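Side-chain contacts in putative HpcE protein (Mycolicibacterium smegmatis, PDB 6V77), which is a zinc-bound member of the fumarylacetoacetate hydrolase family whose own function is not established, richer in beta strand than in helix and found here as a two-chain assembly: residues R2-D7 with H11-D16; A22-Q27 with A51-S56; R156-A161 with K171-F176; F216-L221 with I237-P242. All coordinates share one frame; numbering follows the deposited sequence.

Contact 1. Residues R2-D7 with H11-D16; sequences RLINLD and HLVTGD
With CG beside the backbone N in both residues (chi1 -65° in Leu6 and -75° in His11), the Leu6 side chain is set over one face of the His11 imidazole, the two crossing at about a right angle, across an antiparallel beta hairpin, strand 2-6 with strand 9-14. Leu6 CD1 stands over the centre of the His11 ring, 4.2 Å from its centroid and 9° off the normal, which meets the geometry of a CH-pi contact. The ring's rotation has a polar determinant as well, because His11 ND1 is hydrogen-bonded to the backbone oxygen of Arg9 at the start of the second strand.

Three backbone hydrogen bonds fix the register. Ile4 and His11 form a hydrogen-bonded pair, with His11 N to Ile4 O at 2.8 Å and Ile4 N to His11 O at 3.0 Å, and the third runs from Val13 N to Arg2 O. Between them Leu3 and Leu12 make the non-hydrogen-bonded pair, and their branches touch on one face of the sheet, Leu3 CD2 to Leu12 CD1 at 3.6 Å. The other face carries Ile4, whose CG2 lies 3.9 Å from His11 CB and also borders Val13 CG2.

At the open end of the hairpin Arg2 CB rests on Val13 CB, 3.7 Å away, while the extended arginine chain leads off to Glu182, Glu188 and the carbonyl of Gly267, binding the hairpin to strand 177-185 and its surroundings. There a water carries the pairing one step further: it accepts from Arg2 N at 2.9 Å and donates to Val13 O.

Contact 2. Residues A22-Q27 with A51-S56; sequences AKASEQ and ALPAPS
A single methyl carries this contact from one side: Ala24 CB meets both Leu52 and Pro53, and nothing else of segment 22-27 comes close to segment 51-56. It sits where helix 21-24 ends in a Schellman motif. Gln27 N bonds to Ala22 O at 2.7 Å and Glu26 N to Lys23 O at 3.3 Å, with Glu26 as the C-prime residue at positive phi (54°). This closure turns the chain away just after Ala24, whose CB points toward the loop that follows helix 40-49.

The loop presents two different groups to that methyl. Leu52 sets off to one side, but with CG beside its own backbone N (chi1 -61°) its CD2, the branch not on the extended path, lies 4.0 Å from Ala24 CB, while CD1 goes to Leu12 and Thr14. The CB of Pro53 points toward the helix, but the atom that touches is a ring carbon. The segments bury 94 Å² in all, with only apolar atoms meeting, so this is a light surface contact.

Trp46 of helix 40-49 touches both Ala24 and Leu52, and Val19 of strand 17-20 touches both Ala24 and Pro53, so the methyl belongs to a larger apolar cluster. The loop's other touching atom is Pro53 CD, 4.0 Å from Ala24 CB.

Contact 3. Residues R156-A161 with K171-F176; sequences RDLQLA and KSHAGF. With EDO (1,2-ethanediol), chain K; SO4 (sulfate ion), chain O.
Arg156 NH1, Gln159 NE2 and Lys171 NZ converge on one oxygen of a bound sulfate ion, which links helix 156-160 to the loop before strand 177-185. Of these hydrogen bonds to sulfate O2, those from Arg156 NH1 and Lys171 NZ are each 2.8 Å, and the one from Gln159 NE2 is 3.1 Å. Within the helix, Arg156 NH1 also donates to Gln159 OE1 at 2.8 Å; the donor lies in the carbonyl plane on a lone pair, and OE1 is 7° out of the guanidinium plane, so the amide is turned with NE2 toward the anion. His173 ND1 and Ala174 N both bond to 1,2-ethanediol, itself hydrogen-bonded to Thr228 O of the second subunit. Sulfate and diol probably come from the crystallisation liquor.

Further partners surround these groups. His82 NE2 also bonds to the sulfate. Arg156 forms salt bridges with Glu121 and Asp119, and Lys171 NZ bonds to Asp152 and Ser154; Glu121 and Asp152 are zinc ligands, as is Glu123.

Packing is sparse: Gln159 NE2 lies 3.7 Å from Lys171 CE, and Leu158 CD2 approaches His173 obliquely.

Arg156 NH1 and Lys171 NZ, 3.9 Å apart, are thus bridged by the anion, which together with the acidic zinc ligands would be expected to offset their positive charge beside the metal.

Contact 4. Residues F216-L221 with I237-P242; sequences FPVSNL and IFTGTP
Leu221 and Thr239 meet at about a right angle in a helix-on-sheet packing: helix 218-226 lies against the end of strand 236-238 and the loop after it, through methyl groups and the CB of Thr239. Leu221 CD1 lies 3.9 Å from Thr239 CG2 and 4.0 Å from Thr239 CB, which places the leucine methyl against the carbon side of the threonine.

The threonine torsion explains this division. At chi1 59° its OG1 stands between the backbone N and the carbonyl carbon and bonds to the carbonyl of Leu124 on strand 118-128, while CG2 lies beside the backbone N and faces the helix. The buried hydroxyl is therefore satisfied by the sheet.

Val218, one helical turn earlier, extends the same surface: its CG2 is 4.2 Å from Thr239 CG2. Its side chain also touches Trp141. Pro217 occupies the N-cap, and Leu221 N bonds to Pro217 O at 2.9 Å in the first turn.

Ile237, two residues before Thr239, also points toward the helix and further packs on Ile222 and Leu225, whereas Phe238 between them points away. All four touching residues are buried, and 154 Å² is covered in total. On the strand side the last contact is Leu221 CD1 to Ile237 CG2, 4.4 Å.

In the fold
Contacts 3 and 4 are buried and belong to the FAA hydrolase part of the chain, whereas contact 2 is on the surface and contact 1 partly buried. Contacts 1 and 2 adjoin, their centres 11 Å apart: Leu12 and Thr14 of the hairpin touch Leu52, and Thr14 also meets Pro55. Contacts 1 and 4 both reach the large mixed sheet, yet on opposite sides of the chain's centre, one by backbone pairing and the other by helix packing. Chemistry follows place: contacts 2 and 4 join through apolar atoms alone, while contact 3, with the side chain of Lys171 about 4 Å from the zinc ion, gathers charged and amide groups round an anion.

Contact 1. Residues R2-D7 with H11-D16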
loop_
_atom_site.group_PDB
_atom_site.type_symbol
_atom_site.label_atom_id
_atom_site.label_comp_id
_atom_site.label_asym_id
_atom_site.label_seq_id
_atom_site.Cartn_x
_atom_site.Cartn_y
_atom_site.Cartn_z
ATOM N N ARG B 2 -20.986 16.188 3.395
ATOM C CA ARG B 2 -20.934 14.739 3.237
ATOM C C ARG B 2 -20.781 14.402 1.767
ATOM O O ARG B 2 -21.434 15.006 0.915
ATOM C CB ARG B 2 -22.197 14.062 3.812
ATOM C CG ARG B 2 -22.290 14.156 5.309
ATOM C CD ARG B 2 -23.589 13.554 5.880
ATOM N NE ARG B 2 -23.533 13.621 7.333
ATOM C CZ ARG B 2 -23.482 12.563 8.133
ATOM N NH1 ARG B 2 -23.525 11.329 7.631
ATOM N NH2 ARG B 2 -23.385 12.745 9.431
ATOM N N LEU B 3 -19.940 13.409 1.479
ATOM C CA LEU B 3 -19.669 12.946 0.125
ATOM C C LEU B 3 -20.001 11.461 0.032
ATOM O O LEU B 3 -19.880 10.722 1.017
ATOM C CB LEU B 3 -18.190 13.146 -0.270
ATOM C CG LEU B 3 -17.628 14.572 -0.162
ATOM C CD1 LEU B 3 -16.189 14.592 -0.648
ATOM C CD2 LEU B 3 -18.480 15.486 -0.981
ATOM N N ILE B 4 -20.408 11.029 -1.161
ATOM C CA ILE B 4 -20.711 9.622 -1.407
ATOM C C ILE B 4 -20.279 9.286 -2.830
ATOM O O ILE B 4 -20.488 10.068 -3.765
ATOM C CB ILE B 4 -22.202 9.306 -1.157
ATOM C CG1 ILE B 4 -22.475 7.788 -1.219
ATOM C CG2 ILE B 4 -23.114 10.087 -2.093
ATOM C CD1 ILE B 4 -23.919 7.427 -0.818
ATOM N N ASN B 5 -19.651 8.131 -2.974
ATOM C CA ASN B 5 -19.175 7.617 -4.253
ATOM C C ASN B 5 -20.273 6.709 -4.801
ATOM O O ASN B 5 -20.598 5.694 -4.186
ATOM C CB ASN B 5 -17.854 6.866 -4.026
ATOM C CG ASN B 5 -17.319 6.195 -5.277
ATOM O OD1 ASN B 5 -17.859 6.380 -6.365
ATOM N ND2 ASN B 5 -16.262 5.383 -5.121
ATOM N N LEU B 6 -20.892 7.104 -5.911
ATOM C CA LEU B 6 -21.969 6.328 -6.518
ATOM C C LEU B 6 -21.541 5.915 -7.914
ATOM O O LEU B 6 -21.297 6.778 -8.767
ATOM C CB LEU B 6 -23.278 7.120 -6.573
ATOM C CG LEU B 6 -23.880 7.464 -5.208
ATOM C CD1 LEU B 6 -25.041 8.444 -5.397
ATOM C CD2 LEU B 6 -24.340 6.187 -4.489
ATOM N N ASP B 7 -21.459 4.600 -8.138
ATOM C CA ASP B 7 -20.991 4.043 -9.406
ATOM C C ASP B 7 -19.685 4.702 -9.852
ATOM O O ASP B 7 -19.498 5.025 -11.025
ATOM C CB ASP B 7 -22.063 4.174 -10.488
ATOM C CG ASP B 7 -23.246 3.271 -10.244
ATOM O OD1 ASP B 7 -23.089 2.236 -9.548
ATOM O OD2 ASP B 7 -24.337 3.583 -10.773
ATOM N N HIS B 11 -20.155 12.296 -5.374
ATOM C CA HIS B 11 -21.322 13.147 -5.229
ATOM C C HIS B 11 -21.280 13.888 -3.905
ATOM O O HIS B 11 -20.750 13.387 -2.909
ATOM C CB HIS B 11 -22.630 12.335 -5.257
ATOM C CG HIS B 11 -23.029 11.864 -6.621
ATOM N ND1 HIS B 11 -22.268 10.986 -7.359
ATOM C CD2 HIS B 11 -24.131 12.127 -7.363
ATOM C CE1 HIS B 11 -22.874 10.741 -8.508
ATOM N NE2 HIS B 11 -24.006 11.424 -8.536
ATOM N N LEU B 12 -21.893 15.068 -3.904
ATOM C CA LEU B 12 -22.107 15.852 -2.700
ATOM C C LEU B 12 -23.496 15.534 -2.167
ATOM O O LEU B 12 -24.457 15.473 -2.940
ATOM C CB LEU B 12 -21.959 17.347 -3.026
ATOM C CG LEU B 12 -21.959 18.404 -1.922
ATOM C CD1 LEU B 12 -20.848 18.170 -0.916
ATOM C CD2 LEU B 12 -21.823 19.783 -2.548
ATOM N N VAL B 13 -23.591 15.279 -0.863
ATOM C CA VAL B 13 -24.881 15.082 -0.209
ATOM C C VAL B 13 -25.515 16.450 0.003
ATOM O O VAL B 13 -24.929 17.318 0.657
ATOM C CB VAL B 13 -24.722 14.340 1.125
ATOM C CG1 VAL B 13 -26.034 14.437 1.953
ATOM C CG2 VAL B 13 -24.320 12.891 0.888
ATOM N N THR B 14 -26.703 16.653 -0.568
ATOM C CA THR B 14 -27.422 17.921 -0.472
ATOM C C THR B 14 -28.841 17.620 -0.016
ATOM O O THR B 14 -29.655 17.130 -0.805
ATOM C CB THR B 14 -27.441 18.658 -1.812
ATOM O OG1 THR B 14 -28.191 17.887 -2.761
ATOM C CG2 THR B 14 -26.024 18.868 -2.334
ATOM N N GLY B 15 -29.136 17.909 1.248
ATOM C CA GLY B 15 -30.450 17.571 1.772
ATOM C C GLY B 15 -30.648 16.070 1.783
ATOM O O GLY B 15 -29.800 15.308 2.266
ATOM N N ASP B 16 -31.778 15.633 1.237
ATOM C CA ASP B 16 -32.128 14.220 1.201
ATOM C C ASP B 16 -31.620 13.516 -0.046
ATOM O O ASP B 16 -31.789 12.298 -0.163
ATOM C CB ASP B 16 -33.646 14.056 1.299
ATOM C CG ASP B 16 -34.243 14.892 2.406
ATOM O OD1 ASP B 16 -33.845 14.699 3.575
ATOM O OD2 ASP B 16 -35.090 15.760 2.102
HETATM O O HOH W 1 -23.129 17.836 2.295
#

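Contact 2. Residues A22-Q27 with A51-S56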
loop_
_atom_site.group_PDB
_atom_site.type_symbol
_atom_site.label_atom_id
_atom_site.label_comp_id
_atom_site.label_asym_id
_atom_site.label_seq_id
_atom_site.Cartn_x
_atom_site.Cartn_y
_atom_site.Cartn_z
ATOM N N ALA B 22 -18.804 16.400 -10.672
ATOM C CA ALA B 22 -18.174 16.761 -11.939
ATOM C C ALA B 22 -19.142 17.522 -12.833
ATOM O O ALA B 22 -18.767 18.528 -13.445
ATOM C CB ALA B 22 -17.648 15.515 -12.649
ATOM N N LYS B 23 -20.401 17.064 -12.913
ATOM C CA LYS B 23 -21.396 17.800 -13.690
ATOM C C LYS B 23 -21.665 19.170 -13.081
ATOM O O LYS B 23 -21.748 20.173 -13.799
ATOM C CB LYS B 23 -22.698 17.000 -13.793
ATOM C CG LYS B 23 -22.565 15.674 -14.515
ATOM C CD LYS B 23 -23.921 14.998 -14.697
ATOM C CE LYS B 23 -23.762 13.598 -15.266
ATOM N NZ LYS B 23 -25.028 12.809 -15.159
ATOM N N ALA B 24 -21.803 19.231 -11.753
ATOM C CA ALA B 24 -22.167 20.486 -11.108
ATOM C C ALA B 24 -21.074 21.528 -11.282
ATOM O O ALA B 24 -21.365 22.715 -11.469
ATOM C CB ALA B 24 -22.439 20.248 -9.622
ATOM N N SER B 25 -19.817 21.100 -11.214
ATOM C CA SER B 25 -18.665 21.987 -11.276
ATOM C C SER B 25 -18.155 22.186 -12.685
ATOM O O SER B 25 -17.072 22.745 -12.846
ATOM C CB SER B 25 -17.524 21.447 -10.408
ATOM O OG SER B 25 -16.981 20.256 -10.960
ATOM N N GLU B 26 -18.892 21.721 -13.696
ATOM C CA GLU B 26 -18.466 21.804 -15.094
ATOM C C GLU B 26 -17.086 21.187 -15.294
ATOM O O GLU B 26 -16.216 21.748 -15.971
ATOM C CB GLU B 26 -18.503 23.252 -15.589
ATOM C CG GLU B 26 -19.910 23.812 -15.706
ATOM C CD GLU B 26 -19.929 25.265 -16.140
ATOM O OE1 GLU B 26 -18.971 25.999 -15.817
ATOM O OE2 GLU B 26 -20.903 25.670 -16.809
ATOM N N GLN B 27 -16.891 20.009 -14.701
ATOM C CA GLN B 27 -15.711 19.153 -14.846
ATOM C C GLN B 27 -14.492 19.695 -14.111
ATOM O O GLN B 27 -13.390 19.167 -14.291
ATOM C CB GLN B 27 -15.353 18.908 -16.319
ATOM C CG GLN B 27 -16.559 18.596 -17.195
ATOM C CD GLN B 27 -17.306 17.391 -16.708
ATOM O OE1 GLN B 27 -16.697 16.411 -16.283
ATOM N NE2 GLN B 27 -18.634 17.452 -16.754
ATOM N N ALA B 51 -23.599 27.243 -7.176
ATOM C CA ALA B 51 -25.026 27.114 -7.464
ATOM C C ALA B 51 -25.280 25.680 -7.926
ATOM O O ALA B 51 -24.951 25.319 -9.061
ATOM C CB ALA B 51 -25.455 28.118 -8.529
ATOM N N LEU B 52 -25.852 24.874 -7.061
ATOM C CA LEU B 52 -25.969 23.461 -7.399
ATOM C C LEU B 52 -27.312 23.163 -8.062
ATOM O O LEU B 52 -28.293 23.863 -7.831
ATOM C CB LEU B 52 -25.823 22.600 -6.144
ATOM C CG LEU B 52 -24.492 22.722 -5.398
ATOM C CD1 LEU B 52 -24.533 21.886 -4.135
ATOM C CD2 LEU B 52 -23.323 22.317 -6.290
ATOM N N PRO B 53 -27.400 22.128 -8.882
ATOM C CA PRO B 53 -28.712 21.740 -9.409
ATOM C C PRO B 53 -29.566 21.097 -8.324
ATOM O O PRO B 53 -29.104 20.912 -7.193
ATOM C CB PRO B 53 -28.353 20.749 -10.520
ATOM C CG PRO B 53 -27.112 20.110 -10.033
ATOM C CD PRO B 53 -26.339 21.222 -9.341
ATOM N N ALA B 54 -30.810 20.758 -8.654
ATOM C CA ALA B 54 -31.679 20.100 -7.695
ATOM C C ALA B 54 -31.072 18.753 -7.298
ATOM O O ALA B 54 -30.420 18.099 -8.113
ATOM C CB ALA B 54 -33.071 19.899 -8.284
ATOM N N PRO B 55 -31.251 18.329 -6.049
ATOM C CA PRO B 55 -30.718 17.026 -5.633
ATOM C C PRO B 55 -31.403 15.903 -6.386
ATOM O O PRO B 55 -32.590 15.982 -6.717
ATOM C CB PRO B 55 -31.048 16.956 -4.136
ATOM C CG PRO B 55 -31.546 18.299 -3.749
ATOM C CD PRO B 55 -32.017 18.991 -4.982
ATOM N N SER B 56 -30.644 14.848 -6.648
ATOM C CA SER B 56 -31.167 13.619 -7.224
ATOM C C SER B 56 -31.183 12.510 -6.178
ATOM O O SER B 56 -30.501 12.578 -5.152
ATOM C CB SER B 56 -30.329 13.186 -8.429
ATOM O OG SER B 56 -30.252 14.227 -9.380
#

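Contact 3. Residues R156-A161 with K171-F176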
loop_
_atom_site.group_PDB
_atom_site.type_symbol
_atom_site.label_atom_id
_atom_site.label_comp_id
_atom_site.label_asym_id
_atom_site.label_seq_id
_atom_site.Cartn_x
_atom_site.Cartn_y
_atom_site.Cartn_z
ATOM N N ARG B 156 -7.914 -14.695 10.787
ATOM C CA ARG B 156 -6.950 -14.757 11.885
ATOM C C ARG B 156 -5.919 -15.867 11.712
ATOM O O ARG B 156 -4.818 -15.755 12.265
ATOM C CB ARG B 156 -7.662 -14.938 13.220
ATOM C CG ARG B 156 -8.623 -13.808 13.536
ATOM C CD ARG B 156 -7.889 -12.474 13.791
ATOM N NE ARG B 156 -8.802 -11.557 14.474
ATOM C CZ ARG B 156 -8.630 -10.244 14.588
ATOM N NH1 ARG B 156 -7.570 -9.635 14.051
ATOM N NH2 ARG B 156 -9.543 -9.532 15.242
ATOM N N ASP B 157 -6.250 -16.954 11.002
ATOM C CA ASP B 157 -5.279 -18.038 10.846
ATOM C C ASP B 157 -4.043 -17.540 10.106
ATOM O O ASP B 157 -2.911 -17.688 10.583
ATOM C CB ASP B 157 -5.889 -19.235 10.099
ATOM C CG ASP B 157 -7.031 -19.894 10.849
ATOM O OD1 ASP B 157 -7.233 -19.591 12.048
ATOM O OD2 ASP B 157 -7.731 -20.725 10.225
ATOM N N LEU B 158 -4.249 -16.956 8.928
ATOM C CA LEU B 158 -3.137 -16.382 8.169
ATOM C C LEU B 158 -2.476 -15.246 8.936
ATOM O O LEU B 158 -1.251 -15.081 8.884
ATOM C CB LEU B 158 -3.638 -15.880 6.816
ATOM C CG LEU B 158 -2.612 -15.259 5.855
ATOM C CD1 LEU B 158 -1.514 -16.261 5.559
ATOM C CD2 LEU B 158 -3.281 -14.800 4.567
ATOM N N GLN B 159 -3.274 -14.439 9.639
ATOM C CA GLN B 159 -2.735 -13.249 10.294
ATOM C C GLN B 159 -1.659 -13.606 11.308
ATOM O O GLN B 159 -0.672 -12.878 11.459
ATOM C CB GLN B 159 -3.851 -12.461 10.990
ATOM C CG GLN B 159 -3.342 -11.115 11.527
ATOM C CD GLN B 159 -4.354 -10.396 12.418
ATOM O OE1 GLN B 159 -5.565 -10.603 12.304
ATOM N NE2 GLN B 159 -3.852 -9.535 13.302
ATOM N N LEU B 160 -1.837 -14.715 12.019
ATOM C CA LEU B 160 -0.968 -15.070 13.131
ATOM C C LEU B 160 -0.018 -16.218 12.833
ATOM O O LEU B 160 0.742 -16.619 13.721
ATOM C CB LEU B 160 -1.824 -15.410 14.353
ATOM C CG LEU B 160 -2.780 -14.271 14.694
ATOM C CD1 LEU B 160 -3.694 -14.645 15.857
ATOM C CD2 LEU B 160 -1.985 -13.045 15.033
ATOM N N ALA B 161 -0.018 -16.751 11.612
ATOM C CA ALA B 161 0.750 -17.954 11.332
ATOM C C ALA B 161 2.200 -17.635 10.974
ATOM O O ALA B 161 2.538 -16.524 10.558
ATOM C CB ALA B 161 0.109 -18.749 10.190
ATOM N N LYS B 171 -5.740 -9.392 6.129
ATOM C CA LYS B 171 -6.725 -8.325 6.173
ATOM C C LYS B 171 -6.999 -7.743 4.797
ATOM O O LYS B 171 -7.631 -6.690 4.701
ATOM C CB LYS B 171 -6.259 -7.241 7.138
ATOM C CG LYS B 171 -6.133 -7.772 8.584
ATOM C CD LYS B 171 -5.276 -6.818 9.401
ATOM C CE LYS B 171 -5.277 -7.156 10.878
ATOM N NZ LYS B 171 -6.598 -6.808 11.513
ATOM N N SER B 172 -6.583 -8.444 3.727
ATOM C CA SER B 172 -6.672 -7.910 2.372
ATOM C C SER B 172 -7.325 -8.883 1.404
ATOM O O SER B 172 -7.128 -8.768 0.189
ATOM C CB SER B 172 -5.284 -7.509 1.849
ATOM O OG SER B 172 -4.728 -6.530 2.695
ATOM N N HIS B 173 -8.063 -9.880 1.912
ATOM C CA HIS B 173 -8.890 -10.679 1.030
ATOM C C HIS B 173 -9.908 -9.793 0.329
ATOM O O HIS B 173 -10.175 -8.670 0.751
ATOM C CB HIS B 173 -9.634 -11.758 1.822
ATOM C CG HIS B 173 -8.756 -12.876 2.280
ATOM N ND1 HIS B 173 -8.601 -14.040 1.557
ATOM C CD2 HIS B 173 -8.008 -13.023 3.399
ATOM C CE1 HIS B 173 -7.792 -14.856 2.210
ATOM N NE2 HIS B 173 -7.423 -14.267 3.333
ATOM N N ALA B 174 -10.498 -10.307 -0.746
ATOM C CA ALA B 174 -11.507 -9.524 -1.459
ATOM C C ALA B 174 -12.605 -9.066 -0.507
ATOM O O ALA B 174 -13.175 -9.875 0.235
ATOM C CB ALA B 174 -12.118 -10.351 -2.589
ATOM N N GLY B 175 -12.889 -7.767 -0.533
ATOM C CA GLY B 175 -13.939 -7.170 0.261
ATOM C C GLY B 175 -13.636 -7.045 1.732
ATOM O O GLY B 175 -14.543 -6.711 2.501
ATOM N N PHE B 176 -12.397 -7.296 2.151
ATOM C CA PHE B 176 -12.069 -7.179 3.569
ATOM C C PHE B 176 -11.853 -5.747 4.056
ATOM O O PHE B 176 -11.620 -5.565 5.257
ATOM C CB PHE B 176 -10.836 -8.031 3.909
ATOM C CG PHE B 176 -11.167 -9.475 4.295
ATOM C CD1 PHE B 176 -12.311 -10.106 3.804
ATOM C CD2 PHE B 176 -10.324 -10.197 5.140
ATOM C CE1 PHE B 176 -12.616 -11.434 4.145
ATOM C CE2 PHE B 176 -10.615 -11.544 5.483
ATOM C CZ PHE B 176 -11.774 -12.145 4.999
HETATM C C1 EDO K . -9.690 -15.143 -2.060
HETATM O O1 EDO K . -9.368 -15.435 -0.689
HETATM C C2 EDO K . -10.034 -13.663 -2.263
HETATM O O2 EDO K . -9.259 -12.863 -1.356
HETATM S S SO4 O . -5.486 -6.254 15.006
HETATM O O1 SO4 O . -5.832 -6.513 16.399
HETATM O O2 SO4 O . -5.919 -7.351 14.139
HETATM O O3 SO4 O . -6.126 -5.022 14.536
HETATM O O4 SO4 O . -4.040 -6.064 14.902
#

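Contact 4. Residues F216-L221 with I237-P242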
loop_
_atom_site.group_PDB
_atom_site.type_symbol
_atom_site.label_atom_id
_atom_site.label_comp_id
_atom_site.label_asym_id
_atom_site.label_seq_id
_atom_site.Cartn_x
_atom_site.Cartn_y
_atom_site.Cartn_z
ATOM N N PHE B 216 -3.825 5.874 20.830
ATOM C CA PHE B 216 -3.192 6.915 20.032
ATOM C C PHE B 216 -4.292 7.603 19.241
ATOM O O PHE B 216 -4.828 7.018 18.288
ATOM C CB PHE B 216 -2.137 6.303 19.109
ATOM C CG PHE B 216 -1.156 5.424 19.841
ATOM C CD1 PHE B 216 -0.178 5.984 20.662
ATOM C CD2 PHE B 216 -1.228 4.042 19.734
ATOM C CE1 PHE B 216 0.710 5.178 21.356
ATOM C CE2 PHE B 216 -0.343 3.236 20.431
ATOM C CZ PHE B 216 0.619 3.806 21.243
ATOM N N PRO B 217 -4.720 8.798 19.638
ATOM C CA PRO B 217 -5.820 9.465 18.934
ATOM C C PRO B 217 -5.446 9.792 17.502
ATOM O O PRO B 217 -4.289 9.696 17.096
ATOM C CB PRO B 217 -6.045 10.739 19.751
ATOM C CG PRO B 217 -5.585 10.377 21.120
ATOM C CD PRO B 217 -4.387 9.477 20.900
ATOM N N VAL B 218 -6.463 10.204 16.738
ATOM C CA VAL B 218 -6.276 10.495 15.316
ATOM C C VAL B 218 -5.106 11.450 15.104
ATOM O O VAL B 218 -4.242 11.216 14.250
ATOM C CB VAL B 218 -7.577 11.059 14.710
ATOM C CG1 VAL B 218 -7.313 11.628 13.318
ATOM C CG2 VAL B 218 -8.650 9.953 14.636
ATOM N N SER B 219 -5.038 12.522 15.902
ATOM C CA SER B 219 -3.977 13.508 15.694
ATOM C C SER B 219 -2.611 12.894 15.934
ATOM O O SER B 219 -1.642 13.213 15.240
ATOM C CB SER B 219 -4.171 14.711 16.624
ATOM O OG SER B 219 -5.332 15.431 16.274
ATOM N N ASN B 220 -2.512 12.036 16.944
ATOM C CA ASN B 220 -1.236 11.401 17.242
ATOM C C ASN B 220 -0.837 10.441 16.130
ATOM O O ASN B 220 0.337 10.376 15.753
ATOM C CB ASN B 220 -1.327 10.673 18.583
ATOM C CG ASN B 220 -0.030 9.999 18.964
ATOM O OD1 ASN B 220 0.202 8.847 18.620
ATOM N ND2 ASN B 220 0.838 10.729 19.656
ATOM N N LEU B 221 -1.798 9.678 15.606
ATOM C CA LEU B 221 -1.519 8.796 14.476
ATOM C C LEU B 221 -0.953 9.569 13.287
ATOM O O LEU B 221 0.036 9.157 12.678
ATOM C CB LEU B 221 -2.791 8.066 14.059
ATOM C CG LEU B 221 -3.353 7.038 15.044
ATOM C CD1 LEU B 221 -4.687 6.512 14.502
ATOM C CD2 LEU B 221 -2.351 5.882 15.289
ATOM N N ILE B 237 -6.572 5.985 6.648
ATOM C CA ILE B 237 -6.106 5.425 7.918
ATOM C C ILE B 237 -7.254 4.658 8.561
ATOM O O ILE B 237 -8.301 5.244 8.868
ATOM C CB ILE B 237 -5.600 6.504 8.887
ATOM C CG1 ILE B 237 -4.522 7.364 8.240
ATOM C CG2 ILE B 237 -5.018 5.842 10.139
ATOM C CD1 ILE B 237 -4.141 8.538 9.154
ATOM N N PHE B 238 -7.055 3.348 8.753
ATOM C CA PHE B 238 -7.913 2.521 9.598
ATOM C C PHE B 238 -7.381 2.648 11.023
ATOM O O PHE B 238 -6.285 2.163 11.310
ATOM C CB PHE B 238 -7.849 1.073 9.117
ATOM C CG PHE B 238 -8.743 0.772 7.953
ATOM C CD1 PHE B 238 -10.031 0.245 8.185
ATOM C CD2 PHE B 238 -8.320 0.969 6.647
ATOM C CE1 PHE B 238 -10.869 -0.054 7.119
ATOM C CE2 PHE B 238 -9.155 0.673 5.583
ATOM C CZ PHE B 238 -10.429 0.167 5.821
ATOM N N THR B 239 -8.128 3.326 11.909
ATOM C CA THR B 239 -7.524 3.822 13.150
ATOM C C THR B 239 -7.449 2.783 14.260
ATOM O O THR B 239 -6.879 3.082 15.322
ATOM C CB THR B 239 -8.268 5.059 13.680
ATOM O OG1 THR B 239 -9.653 4.745 13.926
ATOM C CG2 THR B 239 -8.152 6.225 12.690
ATOM N N GLY B 240 -7.985 1.583 14.042
ATOM C CA GLY B 240 -7.965 0.543 15.060
ATOM C C GLY B 240 -9.356 0.158 15.523
ATOM O O GLY B 240 -10.313 0.894 15.271
ATOM N N THR B 241 -9.485 -1.003 16.179
ATOM C CA THR B 241 -10.797 -1.478 16.604
ATOM C C THR B 241 -10.874 -1.651 18.121
ATOM O O THR B 241 -9.894 -2.053 18.758
ATOM C CB THR B 241 -11.156 -2.822 15.937
ATOM O OG1 THR B 241 -12.561 -3.047 16.061
ATOM C CG2 THR B 241 -10.409 -3.990 16.556
ATOM N N PRO B 242 -12.030 -1.376 18.718
ATOM C CA PRO B 242 -12.220 -1.607 20.154
ATOM C C PRO B 242 -12.366 -3.101 20.454
ATOM O O PRO B 242 -12.285 -3.956 19.570
ATOM C CB PRO B 242 -13.512 -0.837 20.477
ATOM C CG PRO B 242 -14.265 -0.793 19.181
ATOM C CD PRO B 242 -13.196 -0.733 18.089
#